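Local coordinates for protein tryptophane-5-halogenase (Microbispora sp. ATCC PTA-5024, PDB 5UAO) that probably catalyses the flavin-dependent chlorination of a peptide tryptophan at carbon 5 during biosynthesis of the lanthipeptide NAI-107, at residues A[96-101]-A[178-183]. Sequence-based numbering, arbitrary orientation.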
# COMPACT_ATOMS: atom_id res chain seq x y z
N HIS A 96 -7.88 27.89 24.77
CA HIS A 96 -7.61 28.94 23.81
C HIS A 96 -8.37 28.73 22.53
O HIS A 96 -8.75 29.70 21.88
CB HIS A 96 -6.14 28.97 23.48
CG HIS A 96 -5.32 29.69 24.48
ND1 HIS A 96 -5.12 29.23 25.76
CD2 HIS A 96 -4.62 30.85 24.38
CE1 HIS A 96 -4.34 30.07 26.42
NE2 HIS A 96 -4.04 31.07 25.61
N VAL A 97 -8.56 27.51 22.10
CA VAL A 97 -9.19 27.34 20.74
C VAL A 97 -10.70 27.10 20.83
O VAL A 97 -11.46 27.43 19.90
CB VAL A 97 -8.50 26.24 19.94
CG1 VAL A 97 -9.19 25.99 18.56
CG2 VAL A 97 -7.04 26.60 19.78
N ARG A 98 -11.14 26.54 21.95
CA ARG A 98 -12.52 26.21 22.17
C ARG A 98 -13.13 25.30 21.08
O ARG A 98 -14.14 25.62 20.51
CB ARG A 98 -13.35 27.49 22.42
CG ARG A 98 -13.03 28.14 23.80
CD ARG A 98 -13.64 29.54 24.00
NE ARG A 98 -14.89 29.69 23.26
CZ ARG A 98 -15.39 30.84 22.79
NH1 ARG A 98 -14.77 32.01 23.05
NH2 ARG A 98 -16.52 30.81 22.06
N PRO A 99 -12.58 24.09 20.91
CA PRO A 99 -13.02 23.22 19.83
C PRO A 99 -14.36 22.61 20.15
O PRO A 99 -14.75 22.53 21.34
CB PRO A 99 -11.99 22.11 19.84
CG PRO A 99 -11.62 22.02 21.34
CD PRO A 99 -11.52 23.46 21.70
N THR A 100 -15.08 22.22 19.10
CA THR A 100 -16.15 21.25 19.17
C THR A 100 -15.77 19.93 18.51
O THR A 100 -14.66 19.77 17.94
CB THR A 100 -17.42 21.77 18.51
OG1 THR A 100 -17.10 22.09 17.19
CG2 THR A 100 -17.89 23.00 19.21
N TRP A 101 -16.67 18.97 18.60
CA TRP A 101 -16.38 17.63 18.27
C TRP A 101 -17.09 17.23 17.01
O TRP A 101 -18.28 17.56 16.81
CB TRP A 101 -16.73 16.63 19.39
CG TRP A 101 -15.90 16.76 20.62
CD1 TRP A 101 -14.68 17.35 20.77
CD2 TRP A 101 -16.31 16.34 21.92
NE1 TRP A 101 -14.28 17.29 22.14
CE2 TRP A 101 -15.28 16.68 22.84
CE3 TRP A 101 -17.45 15.70 22.39
CZ2 TRP A 101 -15.36 16.35 24.21
CZ3 TRP A 101 -17.51 15.37 23.73
CH2 TRP A 101 -16.47 15.70 24.62
N ASN A 178 -11.16 29.28 13.01
CA ASN A 178 -9.91 29.55 12.39
C ASN A 178 -9.12 30.69 12.96
O ASN A 178 -7.90 30.58 13.08
CB ASN A 178 -10.07 29.81 10.89
CG ASN A 178 -8.76 29.64 10.22
OD1 ASN A 178 -8.20 28.51 10.21
ND2 ASN A 178 -8.20 30.74 9.74
N ALA A 179 -9.80 31.79 13.29
CA ALA A 179 -9.10 32.91 13.90
C ALA A 179 -8.52 32.52 15.28
O ALA A 179 -7.34 32.80 15.51
CB ALA A 179 -9.98 34.17 13.95
N ARG A 180 -9.24 31.76 16.12
CA ARG A 180 -8.67 31.36 17.40
C ARG A 180 -7.55 30.41 17.20
O ARG A 180 -6.58 30.47 17.96
CB ARG A 180 -9.65 30.68 18.39
CG ARG A 180 -10.63 31.63 19.07
CD ARG A 180 -11.40 30.97 20.19
NE ARG A 180 -12.44 30.03 19.72
CZ ARG A 180 -13.71 30.37 19.39
NH1 ARG A 180 -14.12 31.63 19.40
NH2 ARG A 180 -14.57 29.44 19.02
N LEU A 181 -7.66 29.50 16.23
CA LEU A 181 -6.59 28.52 16.03
C LEU A 181 -5.30 29.15 15.63
O LEU A 181 -4.19 28.80 16.17
CB LEU A 181 -6.95 27.44 14.99
CG LEU A 181 -5.85 26.43 14.66
CD1 LEU A 181 -5.50 25.57 15.86
CD2 LEU A 181 -6.27 25.57 13.48
N VAL A 182 -5.39 30.00 14.62
CA VAL A 182 -4.22 30.74 14.18
C VAL A 182 -3.54 31.57 15.26
O VAL A 182 -2.31 31.61 15.30
CB VAL A 182 -4.46 31.55 12.88
CG1 VAL A 182 -3.18 32.29 12.52
CG2 VAL A 182 -4.75 30.59 11.73
N ARG A 183 -4.33 32.25 16.08
CA ARG A 183 -3.79 33.12 17.11
C ARG A 183 -3.01 32.22 18.10
O ARG A 183 -1.93 32.54 18.53
CB ARG A 183 -4.91 33.91 17.80
CG ARG A 183 -4.42 34.75 18.97
CD ARG A 183 -5.50 35.71 19.43
NE ARG A 183 -5.37 36.07 20.84
CZ ARG A 183 -4.60 37.04 21.33
NH1 ARG A 183 -3.83 37.78 20.53
NH2 ARG A 183 -4.59 37.26 22.65
O HOH W 1 -6.66 31.57 20.46
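Arg180 ties its helix to the C-terminal end of helix 90-97: its NE donates to Val97 O over 2.8 Å in a nearly straight bond (164°). The oxygen lies in the guanidinium plane, whereas the nitrogen stands above the carbonyl plane. Across one face of this guanidinium lies that of Arg98, planes 20° apart and offset, with NH1 of Arg180 3.7 Å from CZ of Arg98. Glu291 OE1 forms a salt bridge with NH2 of each arginine, a shared carboxylate that probably helps hold the two guanidinium groups stacked. A bend at chi3 (-73°) brings NE of Arg180 to Val97 O, while its CD lies 3.4 Å from His96 O. Within the tryptophan halogenase family region, helix 90-97 ends here: Arg98 leaves helical geometry with positive phi, and the chain passes into strand 100-102, which pairs antiparallel with strand 173-175 just ahead of helix 178-191. A leucine in place of Arg180 would probably leave Val97 O without this donor and Arg98 without its stacking partner. A water donates to both His96 O and Arg180 O, bridging the two helices. Val97 CG2 packs 4.3 Å from Leu181 CD1, and the Leu181 side chain lies about 8 Å from the bound FAD.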